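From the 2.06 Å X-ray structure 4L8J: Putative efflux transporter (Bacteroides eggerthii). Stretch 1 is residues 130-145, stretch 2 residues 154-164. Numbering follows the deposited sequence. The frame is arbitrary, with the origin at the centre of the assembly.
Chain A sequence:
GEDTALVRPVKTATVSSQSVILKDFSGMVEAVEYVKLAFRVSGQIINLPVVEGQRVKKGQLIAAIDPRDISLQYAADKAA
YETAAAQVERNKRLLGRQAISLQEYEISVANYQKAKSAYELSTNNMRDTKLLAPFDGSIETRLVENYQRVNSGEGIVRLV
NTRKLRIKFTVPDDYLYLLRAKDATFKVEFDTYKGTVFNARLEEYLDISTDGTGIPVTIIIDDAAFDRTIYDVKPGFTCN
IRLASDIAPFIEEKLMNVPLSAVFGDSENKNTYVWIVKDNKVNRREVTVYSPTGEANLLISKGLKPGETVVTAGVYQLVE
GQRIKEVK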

ATOM      1  N   LYS A 130     -59.329 -19.984  36.902  1.00 35.91           N
ATOM      2  CA  LYS A 130     -58.930 -18.874  36.023  1.00 36.09           C
ATOM      3  C   LYS A 130     -57.710 -19.284  35.250  1.00 39.87           C
ATOM      4  O   LYS A 130     -56.675 -19.564  35.858  1.00 39.57           O
ATOM      5  CB  LYS A 130     -58.650 -17.577  36.822  1.00 39.45           C
ATOM      6  CG  LYS A 130     -59.813 -17.137  37.722  1.00 50.19           C
ATOM      7  CD  LYS A 130     -60.349 -15.783  37.348  1.00 60.23           C
ATOM      8  CE  LYS A 130     -61.603 -15.423  38.107  1.00 68.01           C
ATOM      9  NZ  LYS A 130     -61.293 -14.847  39.439  1.00 79.88           N
ATOM     10  N   LEU A 131     -57.823 -19.386  33.919  1.00 37.77           N
ATOM     11  CA  LEU A 131     -56.677 -19.749  33.081  1.00 37.04           C
ATOM     12  C   LEU A 131     -55.963 -18.453  32.667  1.00 40.92           C
ATOM     13  O   LEU A 131     -56.596 -17.565  32.117  1.00 40.65           O
ATOM     14  CB  LEU A 131     -57.156 -20.571  31.876  1.00 37.26           C
ATOM     15  CG  LEU A 131     -56.137 -20.952  30.796  1.00 40.97           C
ATOM     16  CD1 LEU A 131     -55.027 -21.847  31.363  1.00 40.42           C
ATOM     17  CD2 LEU A 131     -56.855 -21.637  29.625  1.00 42.10           C
ATOM     18  N   LEU A 132     -54.686 -18.311  33.008  1.00 38.25           N
ATOM     19  CA  LEU A 132     -53.928 -17.081  32.745  1.00 38.41           C
ATOM     20  C   LEU A 132     -52.847 -17.282  31.689  1.00 42.26           C
ATOM     21  O   LEU A 132     -52.412 -18.415  31.473  1.00 41.59           O
ATOM     22  CB  LEU A 132     -53.281 -16.574  34.057  1.00 38.39           C
ATOM     23  CG  LEU A 132     -54.185 -16.501  35.311  1.00 44.10           C
ATOM     24  CD1 LEU A 132     -53.380 -16.095  36.520  1.00 44.38           C
ATOM     25  CD2 LEU A 132     -55.366 -15.534  35.130  1.00 44.43           C
ATOM     26  N   ALA A 133     -52.413 -16.191  31.026  1.00 39.06           N
ATOM     27  CA  ALA A 133     -51.353 -16.269  30.031  1.00 39.20           C
ATOM     28  C   ALA A 133     -50.015 -16.554  30.738  1.00 43.00           C
ATOM     29  O   ALA A 133     -49.656 -15.825  31.671  1.00 42.47           O
ATOM     30  CB  ALA A 133     -51.280 -14.979  29.218  1.00 40.29           C
ATOM     31  N   PRO A 134     -49.313 -17.654  30.385  1.00 41.10           N
ATOM     32  CA  PRO A 134     -48.054 -17.980  31.092  1.00 41.32           C
ATOM     33  C   PRO A 134     -46.885 -17.057  30.674  1.00 48.38           C
ATOM     34  O   PRO A 134     -45.854 -17.010  31.368  1.00 49.70           O
ATOM     35  CB  PRO A 134     -47.811 -19.441  30.702  1.00 42.39           C
ATOM     36  CG  PRO A 134     -48.393 -19.555  29.331  1.00 47.35           C
ATOM     37  CD  PRO A 134     -49.607 -18.639  29.321  1.00 43.46           C
ATOM     38  N   PHE A 135     -47.049 -16.324  29.553  1.00 43.17           N
ATOM     39  CA  PHE A 135     -46.076 -15.350  29.022  1.00 42.41           C
ATOM     40  C   PHE A 135     -46.775 -14.326  28.114  1.00 47.40           C
ATOM     41  O   PHE A 135     -47.902 -14.571  27.658  1.00 45.81           O
ATOM     42  CB  PHE A 135     -44.927 -16.056  28.238  1.00 42.24           C
ATOM     43  CG  PHE A 135     -45.373 -17.128  27.267  1.00 41.99           C
ATOM     44  CD1 PHE A 135     -45.959 -16.794  26.058  1.00 42.99           C
ATOM     45  CD2 PHE A 135     -45.251 -18.473  27.589  1.00 42.88           C
ATOM     46  CE1 PHE A 135     -46.418 -17.781  25.192  1.00 43.45           C
ATOM     47  CE2 PHE A 135     -45.698 -19.461  26.710  1.00 44.51           C
ATOM     48  CZ  PHE A 135     -46.274 -19.106  25.518  1.00 42.22           C
ATOM     49  N   ASP A 136     -46.081 -13.192  27.815  1.00 44.84           N
ATOM     50  CA  ASP A 136     -46.558 -12.175  26.868  1.00 45.14           C
ATOM     51  C   ASP A 136     -46.675 -12.833  25.507  1.00 47.58           C
ATOM     52  O   ASP A 136     -45.725 -13.487  25.067  1.00 48.62           O
ATOM     53  CB  ASP A 136     -45.579 -10.981  26.800  1.00 47.02           C
ATOM     54  CG  ASP A 136     -45.539 -10.062  28.004  1.00 58.53           C
ATOM     55  OD1 ASP A 136     -46.067 -10.447  29.068  1.00 59.76           O
ATOM     56  OD2 ASP A 136     -44.949  -8.965  27.892  1.00 67.50           O
ATOM     57  N   GLY A 137     -47.838 -12.742  24.880  1.00 41.05           N
ATOM     58  CA  GLY A 137     -48.021 -13.375  23.583  1.00 39.88           C
ATOM     59  C   GLY A 137     -49.236 -12.919  22.824  1.00 45.00           C
ATOM     60  O   GLY A 137     -49.875 -11.928  23.188  1.00 45.39           O
ATOM     61  N   SER A 138     -49.551 -13.637  21.753  1.00 42.30           N
ATOM     62  CA  SER A 138     -50.691 -13.315  20.931  1.00 43.89           C
ATOM     63  C   SER A 138     -51.552 -14.553  20.710  1.00 47.86           C
ATOM     64  O   SER A 138     -51.039 -15.667  20.537  1.00 46.16           O
ATOM     65  CB  SER A 138     -50.264 -12.675  19.612  1.00 49.85           C
ATOM     66  OG  SER A 138     -49.744 -13.619  18.692  1.00 61.74           O
ATOM     67  N   ILE A 139     -52.872 -14.346  20.753  1.00 44.80           N
ATOM     68  CA  ILE A 139     -53.836 -15.413  20.580  1.00 45.05           C
ATOM     69  C   ILE A 139     -53.864 -15.778  19.114  1.00 53.04           C
ATOM     70  O   ILE A 139     -54.415 -15.038  18.292  1.00 53.43           O
ATOM     71  CB  ILE A 139     -55.248 -15.048  21.140  1.00 47.33           C
ATOM     72  CG1 ILE A 139     -55.196 -14.458  22.577  1.00 46.05           C
ATOM     73  CG2 ILE A 139     -56.246 -16.205  20.980  1.00 47.33           C
ATOM     74  CD1 ILE A 139     -54.544 -15.322  23.683  1.00 48.76           C
ATOM     75  N   GLU A 140     -53.240 -16.910  18.786  1.00 52.02           N
ATOM     76  CA  GLU A 140     -53.216 -17.407  17.418  1.00 53.58           C
ATOM     77  C   GLU A 140     -54.557 -18.027  17.094  1.00 56.80           C
ATOM     78  O   GLU A 140     -55.099 -17.761  16.037  1.00 58.60           O
ATOM     79  CB  GLU A 140     -52.061 -18.411  17.208  1.00 55.33           C
ATOM     80  CG  GLU A 140     -51.669 -18.578  15.745  1.00 73.30           C
ATOM     81  CD  GLU A 140     -50.670 -19.684  15.459  1.00103.92           C
ATOM     82  OE1 GLU A 140     -51.058 -20.875  15.529  1.00100.06           O
ATOM     83  OE2 GLU A 140     -49.507 -19.357  15.130  1.00100.95           O
ATOM     84  N   THR A 141     -55.116 -18.829  18.009  1.00 53.22           N
ATOM     85  CA  THR A 141     -56.401 -19.486  17.777  1.00 53.86           C
ATOM     86  C   THR A 141     -57.205 -19.639  19.070  1.00 56.32           C
ATOM     87  O   THR A 141     -56.657 -19.981  20.115  1.00 55.56           O
ATOM     88  CB  THR A 141     -56.192 -20.896  17.126  1.00 65.35           C
ATOM     89  OG1 THR A 141     -55.196 -20.842  16.107  1.00 70.01           O
ATOM     90  CG2 THR A 141     -57.471 -21.483  16.540  1.00 63.76           C
ATOM     91  N   ARG A 142     -58.511 -19.427  18.964  1.00 53.09           N
ATOM     92  CA  ARG A 142     -59.498 -19.651  20.003  1.00 54.17           C
ATOM     93  C   ARG A 142     -60.161 -20.995  19.681  1.00 60.62           C
ATOM     94  O   ARG A 142     -60.849 -21.108  18.657  1.00 61.23           O
ATOM     95  CB  ARG A 142     -60.500 -18.500  20.018  1.00 53.76           C
ATOM     96  CG  ARG A 142     -61.195 -18.334  21.335  1.00 57.86           C
ATOM     97  CD  ARG A 142     -61.703 -16.929  21.425  1.00 62.93           C
ATOM     98  NE  ARG A 142     -63.125 -16.885  21.144  1.00 69.01           N
ATOM     99  CZ  ARG A 142     -63.969 -16.035  21.711  1.00 79.27           C
ATOM    100  NH1 ARG A 142     -63.526 -15.114  22.561  1.00 54.65           N
ATOM    101  NH2 ARG A 142     -65.255 -16.082  21.421  1.00 71.00           N
ATOM    102  N   LEU A 143     -59.909 -22.022  20.521  1.00 56.75           N
ATOM    103  CA  LEU A 143     -60.345 -23.405  20.281  1.00 56.60           C
ATOM    104  C   LEU A 143     -61.698 -23.781  20.871  1.00 62.65           C
ATOM    105  O   LEU A 143     -62.245 -24.836  20.520  1.00 65.33           O
ATOM    106  CB  LEU A 143     -59.282 -24.370  20.831  1.00 55.09           C
ATOM    107  CG  LEU A 143     -57.875 -24.200  20.261  1.00 58.28           C
ATOM    108  CD1 LEU A 143     -56.873 -24.978  21.072  1.00 56.90           C
ATOM    109  CD2 LEU A 143     -57.814 -24.596  18.787  1.00 60.79           C
ATOM    110  N   VAL A 144     -62.236 -22.952  21.768  1.00 56.38           N
ATOM    111  CA  VAL A 144     -63.503 -23.229  22.440  1.00 55.39           C
ATOM    112  C   VAL A 144     -64.406 -22.009  22.361  1.00 56.34           C
ATOM    113  O   VAL A 144     -63.973 -20.955  21.914  1.00 54.71           O
ATOM    114  CB  VAL A 144     -63.265 -23.665  23.926  1.00 58.34           C
ATOM    115  CG1 VAL A 144     -62.725 -25.089  24.012  1.00 57.87           C
ATOM    116  CG2 VAL A 144     -62.323 -22.695  24.640  1.00 56.76           C
ATOM    117  N   GLU A 145     -65.644 -22.157  22.827  1.00 55.15           N
ATOM    118  CA  GLU A 145     -66.665 -21.113  22.894  1.00 56.97           C
ATOM    119  C   GLU A 145     -67.047 -20.862  24.335  1.00 60.46           C
ATOM    120  O   GLU A 145     -66.867 -21.750  25.169  1.00 58.42           O
ATOM    121  CB  GLU A 145     -67.922 -21.534  22.096  1.00 60.13           C
ATOM    122  CG  GLU A 145     -67.743 -21.524  20.590  1.00 75.43           C
ATOM    123  CD  GLU A 145     -68.337 -20.309  19.910  1.00106.04           C
ATOM    124  OE1 GLU A 145     -69.561 -20.081  20.054  1.00103.23           O
ATOM    125  OE2 GLU A 145     -67.578 -19.590  19.217  1.00101.13           O
ATOM    126  N   GLU A 154     -57.692 -30.015  27.864  1.00 60.70           N
ATOM    127  CA  GLU A 154     -58.407 -29.672  26.632  1.00 61.35           C
ATOM    128  C   GLU A 154     -57.988 -28.258  26.193  1.00 65.86           C
ATOM    129  O   GLU A 154     -58.094 -27.316  26.987  1.00 66.21           O
ATOM    130  CB  GLU A 154     -59.925 -29.767  26.850  1.00 63.63           C
ATOM    131  CG  GLU A 154     -60.749 -29.701  25.574  1.00 71.37           C
ATOM    132  CD  GLU A 154     -62.225 -30.027  25.724  1.00 92.91           C
ATOM    133  OE1 GLU A 154     -62.605 -30.646  26.745  1.00 86.81           O
ATOM    134  OE2 GLU A 154     -62.995 -29.701  24.792  1.00 87.01           O
ATOM    135  N   GLY A 155     -57.471 -28.145  24.967  1.00 60.48           N
ATOM    136  CA  GLY A 155     -57.012 -26.884  24.397  1.00 58.78           C
ATOM    137  C   GLY A 155     -58.060 -25.789  24.452  1.00 59.61           C
ATOM    138  O   GLY A 155     -59.206 -26.009  24.047  1.00 59.80           O
ATOM    139  N   ILE A 156     -57.688 -24.621  25.009  1.00 52.42           N
ATOM    140  CA  ILE A 156     -58.611 -23.489  25.118  1.00 50.89           C
ATOM    141  C   ILE A 156     -58.222 -22.461  24.035  1.00 52.62           C
ATOM    142  O   ILE A 156     -59.073 -22.022  23.268  1.00 52.89           O
ATOM    143  CB  ILE A 156     -58.631 -22.920  26.561  1.00 51.72           C
ATOM    144  CG1 ILE A 156     -59.010 -24.011  27.621  1.00 50.94           C
ATOM    145  CG2 ILE A 156     -59.498 -21.658  26.678  1.00 51.25           C
ATOM    146  CD1 ILE A 156     -60.409 -24.683  27.541  1.00 53.04           C
ATOM    147  N   VAL A 157     -56.936 -22.099  23.984  1.00 47.86           N
ATOM    148  CA  VAL A 157     -56.348 -21.212  22.993  1.00 47.01           C
ATOM    149  C   VAL A 157     -54.931 -21.697  22.654  1.00 53.52           C
ATOM    150  O   VAL A 157     -54.312 -22.421  23.441  1.00 51.77           O
ATOM    151  CB  VAL A 157     -56.303 -19.695  23.391  1.00 49.38           C
ATOM    152  CG1 VAL A 157     -57.690 -19.083  23.596  1.00 48.94           C
ATOM    153  CG2 VAL A 157     -55.354 -19.419  24.567  1.00 47.96           C
ATOM    154  N   ARG A 158     -54.413 -21.229  21.507  1.00 51.89           N
ATOM    155  CA  ARG A 158     -53.043 -21.418  21.034  1.00 50.87           C
ATOM    156  C   ARG A 158     -52.409 -20.055  21.135  1.00 50.88           C
ATOM    157  O   ARG A 158     -52.886 -19.123  20.501  1.00 51.02           O
ATOM    158  CB  ARG A 158     -53.005 -21.998  19.601  1.00 53.91           C
ATOM    159  CG  ARG A 158     -53.661 -23.376  19.525  1.00 73.01           C
ATOM    160  CD  ARG A 158     -53.866 -23.889  18.116  1.00 87.97           C
ATOM    161  NE  ARG A 158     -54.337 -25.275  18.146  1.00 97.87           N
ATOM    162  CZ  ARG A 158     -54.453 -26.056  17.077  1.00112.75           C
ATOM    163  NH1 ARG A 158     -54.123 -25.600  15.875  1.00 98.18           N
ATOM    164  NH2 ARG A 158     -54.892 -27.302  17.204  1.00 99.77           N
ATOM    165  N   LEU A 159     -51.440 -19.910  22.037  1.00 45.10           N
ATOM    166  CA  LEU A 159     -50.736 -18.673  22.333  1.00 44.08           C
ATOM    167  C   LEU A 159     -49.286 -18.739  21.790  1.00 50.77           C
ATOM    168  O   LEU A 159     -48.544 -19.665  22.145  1.00 50.06           O
ATOM    169  CB  LEU A 159     -50.733 -18.465  23.870  1.00 43.25           C
ATOM    170  CG  LEU A 159     -50.008 -17.217  24.421  1.00 46.62           C
ATOM    171  CD1 LEU A 159     -50.788 -15.949  24.144  1.00 46.81           C
ATOM    172  CD2 LEU A 159     -49.748 -17.337  25.909  1.00 46.35           C
ATOM    173  N   VAL A 160     -48.884 -17.763  20.947  1.00 47.92           N
ATOM    174  CA  VAL A 160     -47.516 -17.737  20.426  1.00 47.44           C
ATOM    175  C   VAL A 160     -46.722 -16.696  21.228  1.00 49.10           C
ATOM    176  O   VAL A 160     -47.208 -15.575  21.436  1.00 47.73           O
ATOM    177  CB  VAL A 160     -47.401 -17.548  18.877  1.00 52.51           C
ATOM    178  CG1 VAL A 160     -48.085 -18.694  18.130  1.00 53.04           C
ATOM    179  CG2 VAL A 160     -47.961 -16.222  18.410  1.00 52.91           C
ATOM    180  N   ASN A 161     -45.534 -17.103  21.745  1.00 44.08           N
ATOM    181  CA  ASN A 161     -44.645 -16.260  22.526  1.00 44.11           C
ATOM    182  C   ASN A 161     -44.082 -15.159  21.634  1.00 51.09           C
ATOM    183  O   ASN A 161     -43.497 -15.463  20.591  1.00 52.73           O
ATOM    184  CB  ASN A 161     -43.507 -17.106  23.145  1.00 43.40           C
ATOM    185  CG  ASN A 161     -42.758 -16.420  24.254  1.00 55.03           C
ATOM    186  OD1 ASN A 161     -42.378 -15.253  24.158  1.00 49.82           O
ATOM    187  ND2 ASN A 161     -42.536 -17.127  25.353  1.00 50.98           N
ATOM    188  N   THR A 162     -44.257 -13.890  22.035  1.00 46.82           N
ATOM    189  CA  THR A 162     -43.825 -12.749  21.229  1.00 45.90           C
ATOM    190  C   THR A 162     -42.735 -11.956  21.925  1.00 47.50           C
ATOM    191  O   THR A 162     -42.426 -10.856  21.485  1.00 47.83           O
ATOM    192  CB  THR A 162     -45.031 -11.834  20.861  1.00 53.75           C
ATOM    193  OG1 THR A 162     -45.591 -11.241  22.039  1.00 56.04           O
ATOM    194  CG2 THR A 162     -46.095 -12.548  20.063  1.00 45.06           C
ATOM    195  N   ARG A 163     -42.106 -12.513  22.971  1.00 43.64           N
ATOM    196  CA  ARG A 163     -41.039 -11.809  23.684  1.00 43.73           C
ATOM    197  C   ARG A 163     -39.834 -11.505  22.775  1.00 48.54           C
ATOM    198  O   ARG A 163     -39.231 -10.439  22.901  1.00 49.25           O
ATOM    199  CB  ARG A 163     -40.565 -12.617  24.916  1.00 44.09           C
ATOM    200  N   LYS A 164     -39.496 -12.440  21.853  1.00 42.49           N
ATOM    201  CA  LYS A 164     -38.324 -12.307  21.005  1.00 40.09           C
ATOM    202  C   LYS A 164     -38.622 -12.449  19.526  1.00 41.89           C
ATOM    203  O   LYS A 164     -39.253 -13.417  19.093  1.00 41.34           O
ATOM    204  CB  LYS A 164     -37.276 -13.372  21.397  1.00 39.76           C
ATOM    205  CG  LYS A 164     -36.669 -13.165  22.769  1.00 49.47           C
ATOM    206  CD  LYS A 164     -35.763 -14.332  23.153  1.00 49.16           C
ATOM    207  CE  LYS A 164     -35.237 -14.203  24.554  1.00 45.75           C
ATOM    208  NZ  LYS A 164     -34.590 -15.470  24.998  1.00 54.55           N
TER

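How do the two backbones run against each other? Strand 137-142 and strand 155-161 lie side by side in antiparallel fashion, their N-to-C directions 142° apart and their axes approaching to 4.7 Å. S138 and V160 form a hydrogen-bonded pair, with S138 N to V160 O at 3.1 Å and V160 N to S138 O at 3.0 Å. Further along, R158 N donates to T141 O at 2.9 Å, and L143 N reaches I156 O at 2.9 Å just past the end of the first strand. At the other end the ladder loosens: the bond from T162 N to D136 O, 3.4 Å long, is weak though nearly straight.

What happens to the register between these pairs? I139 lies across from L159 but T141 from R158, so the first strand carries one extra residue, E140, in a beta bulge. Its phi/psi of -77/-44 departs from the extended conformation, and two successive amides converge on one carbonyl: E140 N lies 2.8 Å from R158 O, while T141 N makes a weak hydrogen bond to the same R158 O at 3.4 Å. The bulge also lets T141 and R158 share a sheet face with S138 and V160, while I139, L159, R142 and V157 occupy the other.

Which side chain gathers the apolar contacts? L159 is buried and has more area covered by the other stretch than any other residue here. Its CD2 lies 3.4 Å from F135 CE1 and 3.7 Å from P134 CD, while its CD1 packs 3.8 Å from I139 CD1. This crowding extends to G137, where a CB in ideal position would clash with L159 CD1 and V160 O; the absence of a side chain leaves room for both. On the F135 ring, N161 ND2 sits over one face, 3.4 Å from F135 CG.

How do the side chains close the far end of the contact? I156 is buried between two partners from the first stretch: L131 CD2 approaches I156 CB at 3.8 Å, and V144 CG2 meets I156 CG2 at 3.6 Å. L143 instead extends along the second strand, its CD2 lying over one face of the R158 guanidinium, 3.6 Å from R158 NE. That is a packing contact between an aliphatic branch and a flat charged group. Beside it, G155 has no side chain, and a CB there would clash with L143 CD1.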